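Local coordinates for DUF5063 domain-containing protein (Bacteroides fragilis, PDB 3NRH) that is of unknown function but folds into a predominantly alpha-helical DUF5063 domain that occurs as a two-chain assembly, at residues L49-S54 / F149-G154; D122-F126 / S141-C145; R35-V39 / I86-K90; Q6-D10 / N135-N139. All coordinates share one frame. Residue numbers count along the deposited sequence, not the author numbering.

Contact 1 (L49-S54 / F149-G154)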
loop_
_atom_site.group_PDB
_atom_site.type_symbol
_atom_site.label_atom_id
_atom_site.label_comp_id
_atom_site.label_asym_id
_atom_site.label_seq_id
_atom_site.Cartn_x
_atom_site.Cartn_y
_atom_site.Cartn_z
ATOM N N LEU A 49 -2.319 6.831 -0.978
ATOM C CA LEU A 49 -1.414 7.943 -0.715
ATOM C C LEU A 49 -0.002 7.572 -1.171
ATOM O O LEU A 49 0.701 8.384 -1.780
ATOM C CB LEU A 49 -1.424 8.290 0.779
ATOM C CG LEU A 49 -0.549 9.453 1.264
ATOM C CD1 LEU A 49 -0.982 10.753 0.604
ATOM C CD2 LEU A 49 -0.659 9.569 2.783
ATOM N N TYR A 50 0.405 6.338 -0.889
ATOM C CA TYR A 50 1.729 5.870 -1.282
ATOM C C TYR A 50 1.846 5.859 -2.808
ATOM O O TYR A 50 2.835 6.330 -3.378
ATOM C CB TYR A 50 1.978 4.455 -0.747
ATOM C CG TYR A 50 3.391 3.978 -0.987
ATOM C CD1 TYR A 50 4.395 4.211 -0.050
ATOM C CD2 TYR A 50 3.739 3.358 -2.187
ATOM C CE1 TYR A 50 5.720 3.843 -0.304
ATOM C CE2 TYR A 50 5.056 2.992 -2.454
ATOM C CZ TYR A 50 6.041 3.240 -1.510
ATOM O OH TYR A 50 7.345 2.912 -1.796
ATOM N N LEU A 51 0.832 5.306 -3.462
ATOM C CA LEU A 51 0.816 5.228 -4.916
ATOM C C LEU A 51 0.907 6.606 -5.566
ATOM O O LEU A 51 1.714 6.820 -6.468
ATOM C CB LEU A 51 -0.453 4.516 -5.379
ATOM C CG LEU A 51 -0.693 4.419 -6.886
ATOM C CD1 LEU A 51 0.472 3.728 -7.565
ATOM C CD2 LEU A 51 -1.996 3.652 -7.131
ATOM N N LYS A 52 0.080 7.541 -5.116
ATOM C CA LYS A 52 0.101 8.886 -5.686
ATOM C C LYS A 52 1.429 9.600 -5.434
ATOM O O LYS A 52 1.911 10.348 -6.286
ATOM C CB LYS A 52 -1.076 9.706 -5.139
ATOM C CG LYS A 52 -2.437 9.180 -5.576
ATOM C CD LYS A 52 -2.524 9.074 -7.101
ATOM C CE LYS A 52 -3.774 8.340 -7.560
ATOM N NZ LYS A 52 -3.755 8.091 -9.033
ATOM N N ALA A 53 2.033 9.367 -4.272
ATOM C CA ALA A 53 3.316 9.989 -3.971
ATOM C C ALA A 53 4.379 9.417 -4.910
ATOM O O ALA A 53 5.238 10.144 -5.413
ATOM C CB ALA A 53 3.701 9.723 -2.523
ATOM N N SER A 54 4.302 8.111 -5.152
ATOM C CA SER A 54 5.253 7.426 -6.021
ATOM C C SER A 54 5.140 7.870 -7.473
ATOM O O SER A 54 6.088 7.730 -8.241
ATOM C CB SER A 54 5.035 5.909 -5.954
ATOM O OG SER A 54 5.193 5.425 -4.631
ATOM N N PHE A 149 9.465 12.043 1.330
ATOM C CA PHE A 149 8.756 10.787 1.106
ATOM C C PHE A 149 9.807 9.678 1.098
ATOM O O PHE A 149 9.661 8.656 1.768
ATOM C CB PHE A 149 8.032 10.815 -0.246
ATOM C CG PHE A 149 7.497 9.475 -0.682
ATOM C CD1 PHE A 149 6.484 8.844 0.035
ATOM C CD2 PHE A 149 8.000 8.851 -1.821
ATOM C CE1 PHE A 149 5.979 7.609 -0.378
ATOM C CE2 PHE A 149 7.502 7.615 -2.243
ATOM C CZ PHE A 149 6.489 6.994 -1.519
ATOM N N GLY A 150 10.880 9.897 0.342
ATOM C CA GLY A 150 11.938 8.906 0.251
ATOM C C GLY A 150 12.839 8.873 1.468
ATOM O O GLY A 150 13.345 7.814 1.849
ATOM N N LEU A 151 13.038 10.034 2.085
ATOM C CA LEU A 151 13.890 10.131 3.259
ATOM C C LEU A 151 13.258 9.550 4.513
ATOM O O LEU A 151 13.963 9.005 5.361
ATOM C CB LEU A 151 14.262 11.588 3.541
ATOM C CG LEU A 151 15.149 12.339 2.550
ATOM C CD1 LEU A 151 15.379 13.748 3.079
ATOM C CD2 LEU A 151 16.478 11.612 2.369
ATOM N N LEU A 152 11.939 9.652 4.650
ATOM C CA LEU A 152 11.337 9.138 5.871
ATOM C C LEU A 152 9.860 8.765 5.898
ATOM O O LEU A 152 9.523 7.674 6.360
ATOM C CB LEU A 152 11.616 10.122 7.011
ATOM C CG LEU A 152 11.327 9.639 8.435
ATOM C CD1 LEU A 152 12.186 8.418 8.746
ATOM C CD2 LEU A 152 11.619 10.760 9.429
ATOM N N TRP A 153 8.982 9.645 5.417
ATOM C CA TRP A 153 7.543 9.376 5.472
ATOM C C TRP A 153 7.092 8.113 4.737
ATOM O O TRP A 153 6.222 7.391 5.227
ATOM C CB TRP A 153 6.749 10.617 5.001
ATOM C CG TRP A 153 5.591 10.334 4.061
ATOM C CD1 TRP A 153 4.642 9.352 4.188
ATOM C CD2 TRP A 153 5.291 11.013 2.842
ATOM N NE1 TRP A 153 3.786 9.375 3.120
ATOM C CE2 TRP A 153 4.158 10.386 2.279
ATOM C CE3 TRP A 153 5.870 12.094 2.167
ATOM C CZ2 TRP A 153 3.597 10.800 1.076
ATOM C CZ3 TRP A 153 5.310 12.501 0.974
ATOM C CH2 TRP A 153 4.188 11.856 0.441
ATOM N N GLY A 154 7.669 7.854 3.569
ATOM C CA GLY A 154 7.299 6.670 2.814
ATOM C C GLY A 154 7.478 5.382 3.604
ATOM O O GLY A 154 6.612 4.507 3.576
#
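This is a buried aromatic contact between two long helices, the C-terminal turns of helix 35-54 against the middle of helix 135-169. Locally the two segments run antiparallel at 170°, but their axes stay 12.2 Å apart, and large rings bridge the gap. Phe149, with chi1 at 169° (t), points toward helix 35-54 and is the residue most covered by the contact. Ala53 CB sits over its face, 3.9 Å from the ring centroid and 15° off the normal, a clear CH-pi contact. The Phe149 ring also meets Tyr50 obliquely: the centroids are 5.2 Å apart, the planes lie at 58°, and Phe149 CZ comes within 3.5 Å of Tyr50 CE1, over the tyrosine face. At the edge of that same ring lies Gly154 O, 4.0 Å from Tyr50 CE1. Trp153 fills the next space, its CH2 3.7 Å from Ala53 CB and its CZ2 4.4 Å from Leu49 CG. A wider pi-type turn at 149-153 is marked by the bond from Gly154 N to Phe149 O at 2.8 Å. Ser54 OG turns back to Tyr50 O, 2.8 Å away. The Tyr50 hydroxyl looks out of this subunit, and OH hydrogen-bonds His165 ND1 of the second subunit. Leu49 and Trp153 continue inward to helices 11-28 and 112-131, respectively. The whole is an antiparallel helix pair in an all-alpha bundle, packed through aromatic rings beside the subunit interface.

Contact 2 (D122-F126 / S141-C145); sequences DIKDF and SLAIC
An antiparallel helical hairpin provides this contact: helix 112-131 turns back into helix 135-169, and residues 122-126 lie against 141-145. Both segments are helical, phi near -65° and psi near -45°, with axes 9.5 Å apart and directions at 170°. In the register, the CA atoms of Phe126 and Ser141 are 5.3 Å apart and those of Asp122 and Cys145 6.1 Å. Phe126 (chi1 164°, chi2 62°) points across, placing CE1 3.5 Å from Leu142 CA and CD1 3.6 Å from Ser141 OG, which lies at the ring edge. Ser141 (p) hydrogen-bonds through OG to Thr137 O and Met138 O in its own helix. Cys145 (t) sets CB 4.0 Å from Phe126 CB and SG 4.9 Å from the Phe126 centroid, an oblique sulfur-aromatic contact; SG also lies 4.1 Å from Ile123 CD1 (Ile123 m, m). Asp122 points toward the partner helix, and its OD1 hydrogen-bonds Asn148 ND2, further along that helix. With Phe126 packed against Ser141, Leu142 and Cys145, this is the buried seam of an antiparallel helical hairpin in an all-alpha bundle.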
loop_
_atom_site.group_PDB
_atom_site.type_symbol
_atom_site.label_atom_id
_atom_site.label_comp_id
_atom_site.label_asym_id
_atom_site.label_seq_id
_atom_site.Cartn_x
_atom_site.Cartn_y
_atom_site.Cartn_z
ATOM N N ASP A 122 4.282 15.928 7.569
ATOM C CA ASP A 122 4.755 16.244 6.223
ATOM C C ASP A 122 3.625 16.523 5.240
ATOM O O ASP A 122 3.695 17.474 4.465
ATOM C CB ASP A 122 5.636 15.122 5.678
ATOM C CG ASP A 122 7.119 15.424 5.830
ATOM O OD1 ASP A 122 7.576 16.468 5.305
ATOM O OD2 ASP A 122 7.826 14.624 6.470
ATOM N N ILE A 123 2.577 15.710 5.276
ATOM C CA ILE A 123 1.462 15.898 4.346
ATOM C C ILE A 123 0.674 17.182 4.617
ATOM O O ILE A 123 0.374 17.939 3.693
ATOM C CB ILE A 123 0.492 14.698 4.386
ATOM C CG1 ILE A 123 1.269 13.394 4.165
ATOM C CG2 ILE A 123 -0.583 14.855 3.302
ATOM C CD1 ILE A 123 2.025 13.344 2.850
ATOM N N LYS A 124 0.347 17.429 5.885
ATOM C CA LYS A 124 -0.419 18.621 6.257
ATOM C C LYS A 124 0.319 19.922 5.933
ATOM O O LYS A 124 -0.287 20.883 5.451
ATOM C CB LYS A 124 -0.756 18.585 7.750
ATOM C CG LYS A 124 -1.590 19.768 8.247
ATOM C CD LYS A 124 -2.978 19.798 7.616
ATOM C CE LYS A 124 -3.831 20.920 8.208
ATOM N NZ LYS A 124 -5.233 20.894 7.685
ATOM N N ASP A 125 1.621 19.961 6.200
ATOM C CA ASP A 125 2.396 21.168 5.913
ATOM C C ASP A 125 2.346 21.471 4.422
ATOM O O ASP A 125 2.239 22.631 4.011
ATOM C CB ASP A 125 3.854 21.006 6.359
ATOM C CG ASP A 125 4.034 21.192 7.857
ATOM O OD1 ASP A 125 3.079 21.641 8.527
ATOM O OD2 ASP A 125 5.139 20.901 8.365
ATOM N N PHE A 126 2.410 20.415 3.616
ATOM C CA PHE A 126 2.366 20.556 2.171
ATOM C C PHE A 126 1.024 21.088 1.640
ATOM O O PHE A 126 0.992 22.090 0.928
ATOM C CB PHE A 126 2.670 19.212 1.504
ATOM C CG PHE A 126 2.279 19.159 0.057
ATOM C CD1 PHE A 126 2.866 20.018 -0.869
ATOM C CD2 PHE A 126 1.288 18.285 -0.374
ATOM C CE1 PHE A 126 2.466 20.005 -2.208
ATOM C CE2 PHE A 126 0.881 18.263 -1.709
ATOM C CZ PHE A 126 1.473 19.127 -2.626
ATOM N N SER A 141 7.090 23.571 -1.424
ATOM C CA SER A 141 6.468 22.695 -0.430
ATOM C C SER A 141 6.305 21.301 -1.035
ATOM O O SER A 141 6.456 20.292 -0.345
ATOM C CB SER A 141 5.105 23.248 0.025
ATOM O OG SER A 141 4.167 23.332 -1.040
ATOM N N LEU A 142 6.009 21.249 -2.331
ATOM C CA LEU A 142 5.854 19.971 -3.026
ATOM C C LEU A 142 7.201 19.252 -3.073
ATOM O O LEU A 142 7.300 18.066 -2.749
ATOM C CB LEU A 142 5.354 20.193 -4.455
ATOM C CG LEU A 142 5.289 18.934 -5.321
ATOM C CD1 LEU A 142 4.285 17.967 -4.720
ATOM C CD2 LEU A 142 4.898 19.296 -6.751
ATOM N N ALA A 143 8.240 19.976 -3.479
ATOM C CA ALA A 143 9.582 19.406 -3.562
ATOM C C ALA A 143 10.021 18.837 -2.213
ATOM O O ALA A 143 10.581 17.746 -2.145
ATOM C CB ALA A 143 10.579 20.468 -4.034
ATOM N N ILE A 144 9.777 19.584 -1.141
ATOM C CA ILE A 144 10.147 19.132 0.198
ATOM C C ILE A 144 9.387 17.864 0.579
ATOM O O ILE A 144 9.973 16.903 1.073
ATOM C CB ILE A 144 9.857 20.222 1.249
ATOM C CG1 ILE A 144 10.830 21.386 1.061
ATOM C CG2 ILE A 144 9.984 19.647 2.661
ATOM C CD1 ILE A 144 10.560 22.561 1.967
ATOM N N CYS A 145 8.079 17.868 0.347
ATOM C CA CYS A 145 7.255 16.713 0.665
ATOM C C CYS A 145 7.725 15.485 -0.111
ATOM O O CYS A 145 7.823 14.391 0.446
ATOM C CB CYS A 145 5.795 17.010 0.340
ATOM S SG CYS A 145 4.648 15.723 0.873
#

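Contact 3 (R35-V39 / I86-K90)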
loop_
_atom_site.group_PDB
_atom_site.type_symbol
_atom_site.label_atom_id
_atom_site.label_comp_id
_atom_site.label_asym_id
_atom_site.label_seq_id
_atom_site.Cartn_x
_atom_site.Cartn_y
_atom_site.Cartn_z
ATOM N N ARG A 35 -12.972 2.297 16.300
ATOM C CA ARG A 35 -11.705 1.736 15.845
ATOM C C ARG A 35 -11.829 0.910 14.566
ATOM O O ARG A 35 -10.955 0.973 13.703
ATOM C CB ARG A 35 -11.079 0.868 16.936
ATOM C CG ARG A 35 -9.705 0.327 16.567
ATOM C CD ARG A 35 -9.273 -0.755 17.548
ATOM N NE ARG A 35 -9.230 -0.257 18.917
ATOM C CZ ARG A 35 -9.144 -1.037 19.990
ATOM N NH1 ARG A 35 -9.095 -2.355 19.852
ATOM N NH2 ARG A 35 -9.109 -0.498 21.201
ATOM N N SER A 36 -12.901 0.131 14.442
ATOM C CA SER A 36 -13.082 -0.694 13.252
ATOM C C SER A 36 -13.128 0.169 11.995
ATOM O O SER A 36 -12.478 -0.139 10.995
ATOM C CB SER A 36 -14.361 -1.532 13.361
ATOM O OG SER A 36 -15.506 -0.716 13.550
ATOM N N THR A 37 -13.888 1.255 12.058
ATOM C CA THR A 37 -14.014 2.164 10.926
ATOM C C THR A 37 -12.681 2.850 10.644
ATOM O O THR A 37 -12.295 3.029 9.487
ATOM C CB THR A 37 -15.086 3.233 11.199
ATOM O OG1 THR A 37 -16.328 2.588 11.502
ATOM C CG2 THR A 37 -15.274 4.120 9.977
ATOM N N PHE A 38 -11.979 3.230 11.708
ATOM C CA PHE A 38 -10.686 3.888 11.576
ATOM C C PHE A 38 -9.683 2.978 10.872
ATOM O O PHE A 38 -9.026 3.381 9.910
ATOM C CB PHE A 38 -10.128 4.260 12.952
ATOM C CG PHE A 38 -8.780 4.909 12.890
ATOM C CD1 PHE A 38 -8.650 6.233 12.483
ATOM C CD2 PHE A 38 -7.632 4.186 13.192
ATOM C CE1 PHE A 38 -7.394 6.827 12.376
ATOM C CE2 PHE A 38 -6.371 4.771 13.087
ATOM C CZ PHE A 38 -6.253 6.093 12.677
ATOM N N VAL A 39 -9.563 1.750 11.365
ATOM C CA VAL A 39 -8.627 0.797 10.791
ATOM C C VAL A 39 -8.950 0.454 9.340
ATOM O O VAL A 39 -8.066 0.486 8.484
ATOM C CB VAL A 39 -8.584 -0.500 11.631
ATOM C CG1 VAL A 39 -7.748 -1.564 10.920
ATOM C CG2 VAL A 39 -7.985 -0.198 12.999
ATOM N N ILE A 86 -7.803 6.006 20.157
ATOM C CA ILE A 86 -8.650 5.216 19.269
ATOM C C ILE A 86 -8.134 3.789 19.162
ATOM O O ILE A 86 -8.907 2.831 19.236
ATOM C CB ILE A 86 -8.686 5.815 17.833
ATOM C CG1 ILE A 86 -9.155 7.271 17.863
ATOM C CG2 ILE A 86 -9.599 4.980 16.943
ATOM C CD1 ILE A 86 -10.582 7.458 18.337
ATOM N N LEU A 87 -6.822 3.653 18.984
ATOM C CA LEU A 87 -6.183 2.345 18.847
ATOM C C LEU A 87 -6.028 1.575 20.160
ATOM O O LEU A 87 -6.067 0.355 20.165
ATOM C CB LEU A 87 -4.816 2.506 18.165
ATOM C CG LEU A 87 -4.869 2.807 16.666
ATOM C CD1 LEU A 87 -3.486 3.184 16.179
ATOM C CD2 LEU A 87 -5.381 1.576 15.928
ATOM N N ALA A 88 -5.867 2.297 21.263
ATOM C CA ALA A 88 -5.708 1.693 22.590
ATOM C C ALA A 88 -4.547 0.701 22.593
ATOM O O ALA A 88 -3.480 1.007 22.091
ATOM C CB ALA A 88 -6.996 0.996 23.007
ATOM N N GLU A 89 -4.746 -0.491 23.153
ATOM C CA GLU A 89 -3.691 -1.516 23.171
ATOM C C GLU A 89 -3.175 -1.919 21.777
ATOM O O GLU A 89 -2.113 -2.529 21.664
ATOM C CB GLU A 89 -4.167 -2.765 23.953
ATOM C CG GLU A 89 -5.652 -2.804 24.332
ATOM C CD GLU A 89 -6.564 -3.296 23.208
ATOM O OE1 GLU A 89 -6.251 -4.345 22.588
ATOM O OE2 GLU A 89 -7.603 -2.635 22.963
ATOM N N LYS A 90 -3.930 -1.573 20.733
ATOM C CA LYS A 90 -3.576 -1.863 19.323
ATOM C C LYS A 90 -2.511 -0.930 18.763
ATOM O O LYS A 90 -1.960 -1.159 17.685
ATOM C CB LYS A 90 -4.799 -1.681 18.424
ATOM C CG LYS A 90 -5.282 -2.908 17.743
ATOM C CD LYS A 90 -5.975 -3.788 18.747
ATOM C CE LYS A 90 -5.316 -5.147 18.985
ATOM N NZ LYS A 90 -6.427 -6.052 19.402
HETATM O O HOH W 1 -10.221 -1.574 23.599
#
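Arg35 opens helix 35-54 and reaches over the C-terminal end of helix 73-87, where Arg35, Glu89 and Lys90 form a salt-bridge network at one end of this alpha bundle. Arg35 CA lies 5.8 Å from Ile86 CA. From there the side chain (chi1 and chi2 both t) runs along the chain as it leaves the helix: Arg35 NE donates to Ile86 O at 3.1 Å with a nearly straight 168° angle, so the guanidinium takes up a carbonyl in the last turn. Leu87 O sits over the face of the guanidinium, where the angle is too poor for a bond. Ala88 has left the helical conformation with a positive phi of 55°, and the chain then enters a short 3-10 stretch at Glu89 and Lys90, with Lys90 N bonded to Leu87 O at 2.9 Å. Glu89 OE1 has a long salt bridge to Lys90 NZ, 3.6 Å. Further along, Phe38 turns inward: its CB is 4.1 Å from Ile86 CG2 and its CE2 4.4 Å from Leu87 CG, while its ring also meets that of Phe26 in helix 11-28. Val39 CG2 follows, 4.3 Å from Leu87 CD2, and Val39 also packs on Val167 of helix 135-169. The apolar inner part thus gives way to a charged outer part, where Arg35 NH2 forms a salt bridge to Glu89 OE2 at 3.2 Å and a water bridges the same two atoms, 2.9 Å from each.

Contact 4 (Q6-D10 / N135-N139)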
loop_
_atom_site.group_PDB
_atom_site.type_symbol
_atom_site.label_atom_id
_atom_site.label_comp_id
_atom_site.label_asym_id
_atom_site.label_seq_id
_atom_site.Cartn_x
_atom_site.Cartn_y
_atom_site.Cartn_z
ATOM N N GLN A 6 4.382 25.471 -12.776
ATOM C CA GLN A 6 5.001 24.467 -13.690
ATOM C C GLN A 6 4.525 23.054 -13.355
ATOM O O GLN A 6 3.513 22.590 -13.882
ATOM C CB GLN A 6 6.528 24.540 -13.587
ATOM C CG GLN A 6 7.095 25.928 -13.844
ATOM C CD GLN A 6 8.615 25.946 -13.885
ATOM O OE1 GLN A 6 9.282 25.597 -12.908
ATOM N NE2 GLN A 6 9.167 26.355 -15.021
ATOM N N VAL A 7 5.255 22.374 -12.475
ATOM C CA VAL A 7 4.893 21.019 -12.073
ATOM C C VAL A 7 3.657 21.025 -11.180
ATOM O O VAL A 7 2.946 20.026 -11.087
ATOM C CB VAL A 7 6.048 20.323 -11.308
ATOM C CG1 VAL A 7 7.238 20.128 -12.230
ATOM C CG2 VAL A 7 6.448 21.151 -10.100
ATOM N N ILE A 8 3.393 22.156 -10.533
ATOM C CA ILE A 8 2.240 22.263 -9.648
ATOM C C ILE A 8 0.916 22.082 -10.388
ATOM O O ILE A 8 -0.142 21.984 -9.767
ATOM C CB ILE A 8 2.224 23.618 -8.913
ATOM C CG1 ILE A 8 2.172 24.764 -9.925
ATOM C CG2 ILE A 8 3.451 23.733 -8.023
ATOM C CD1 ILE A 8 2.009 26.125 -9.290
ATOM N N PHE A 9 0.976 22.035 -11.715
ATOM C CA PHE A 9 -0.227 21.844 -12.519
ATOM C C PHE A 9 -0.269 20.413 -13.049
ATOM O O PHE A 9 -1.233 20.008 -13.702
ATOM C CB PHE A 9 -0.244 22.827 -13.693
ATOM C CG PHE A 9 -0.227 24.268 -13.279
ATOM C CD1 PHE A 9 -1.241 24.790 -12.480
ATOM C CD2 PHE A 9 0.806 25.108 -13.684
ATOM C CE1 PHE A 9 -1.228 26.130 -12.091
ATOM C CE2 PHE A 9 0.831 26.448 -13.300
ATOM C CZ PHE A 9 -0.189 26.960 -12.501
ATOM N N ASP A 10 0.785 19.658 -12.761
ATOM C CA ASP A 10 0.896 18.271 -13.202
ATOM C C ASP A 10 -0.325 17.457 -12.770
ATOM O O ASP A 10 -0.816 17.600 -11.650
ATOM C CB ASP A 10 2.167 17.652 -12.619
ATOM C CG ASP A 10 2.482 16.300 -13.210
ATOM O OD1 ASP A 10 2.930 16.249 -14.372
ATOM O OD2 ASP A 10 2.280 15.288 -12.511
ATOM N N ASN A 135 2.690 30.507 -6.179
ATOM C CA ASN A 135 3.407 29.552 -7.018
ATOM C C ASN A 135 4.752 29.050 -6.487
ATOM O O ASN A 135 4.988 27.842 -6.435
ATOM C CB ASN A 135 3.602 30.136 -8.421
ATOM C CG ASN A 135 4.174 29.127 -9.399
ATOM O OD1 ASN A 135 5.345 28.755 -9.313
ATOM N ND2 ASN A 135 3.345 28.672 -10.334
ATOM N N GLU A 136 5.627 29.969 -6.097
ATOM C CA GLU A 136 6.951 29.604 -5.593
ATOM C C GLU A 136 6.945 28.639 -4.405
ATOM O O GLU A 136 7.644 27.628 -4.422
ATOM C CB GLU A 136 7.737 30.863 -5.208
ATOM C CG GLU A 136 7.838 31.907 -6.313
ATOM C CD GLU A 136 6.577 32.743 -6.445
ATOM O OE1 GLU A 136 6.267 33.495 -5.497
ATOM O OE2 GLU A 136 5.898 32.648 -7.489
ATOM N N THR A 137 6.173 28.957 -3.370
ATOM C CA THR A 137 6.110 28.111 -2.188
ATOM C C THR A 137 5.263 26.868 -2.424
ATOM O O THR A 137 5.411 25.875 -1.718
ATOM C CB THR A 137 5.586 28.891 -0.954
ATOM O OG1 THR A 137 4.361 29.555 -1.279
ATOM C CG2 THR A 137 6.617 29.925 -0.509
HETATM N N MSE A 138 4.373 26.919 -3.413
HETATM C CA MSE A 138 3.562 25.756 -3.740
HETATM C C MSE A 138 4.536 24.734 -4.317
HETATM O O MSE A 138 4.470 23.539 -4.013
HETATM C CB MSE A 138 2.499 26.102 -4.792
HETATM C CG MSE A 138 1.323 26.918 -4.267
HETATM SE SE MSE A 138 0.095 27.427 -5.688
HETATM C CE MSE A 138 -0.756 25.723 -5.966
ATOM N N ASN A 139 5.454 25.220 -5.145
ATOM C CA ASN A 139 6.444 24.350 -5.763
ATOM C C ASN A 139 7.436 23.803 -4.747
ATOM O O ASN A 139 7.729 22.605 -4.737
ATOM C CB ASN A 139 7.199 25.097 -6.863
ATOM C CG ASN A 139 8.328 24.276 -7.449
ATOM O OD1 ASN A 139 9.422 24.217 -6.891
ATOM N ND2 ASN A 139 8.061 23.622 -8.567
#
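Residues 7-9 form a short 3-10 turn ahead of helix 11-28, closed by Asp10 N to Val7 O at 2.8 Å, whereas 135-139 is the regular first turn or so of helix 135-169, with Asn139 N bonded to Asn135 O at 3.0 Å. The segments come closest in backbone at Ile8 and Asn139, whose CA atoms are 6.1 Å apart. Asp10, with psi at 139°, breaks the turn and serves as the N-cap of helix 11-28, its OD2 accepting from Asn12 N. Ile8 is the main contributor across the gap. Its CA-to-CB bond points toward the helix, and with chi1 at 60° (p) Ile8 CG2 comes 3.8 Å from Asn139 CA and 4.1 Å from CB of selenomethionine Met138, while CD1 extends to the Asn135 side chain. The branched isoleucine thus lies in the shallow space between Asn135 and Asn139, one helical turn apart, with Met138 beside it. Val7 packs its CG2 against the Asn139 side chain, and the ring of Phe9 comes only loosely near Asn135. The contact is mostly van der Waals, apolar atoms from the N-terminal turn lying against aliphatic and amide groups. Around it, Phe130 of helix 112-131 touches both Ile8 and Met138, Val7 reaches Cys59 and Asn139 meets Ile62, so this N-terminal turn is wedged between the start of helix 135-169, the end of helix 112-131 and the loop following helix 35-54.

In the fold
Helix 135-169 is the common element of contacts 1, 2 and 4, which follow one another along it from its start: 135-139, then 141-145, then 149-154. Contacts 2 and 4, centres 12 Å apart, meet where Leu142 CD2 lies 4.1 Å from Val7 CG2. Contacts 1 and 2, centres 11 Å apart, join through Trp153, whose CZ2 is 3.5 Å from Ile123 CD1 and whose CZ3 is 3.2 Å from Cys145 O. Contact 3 stands apart, its centre about 36 Å from that of contact 4 and 23 Å from that of contact 1; it shares helix 35-54 with contact 1, which uses the other end.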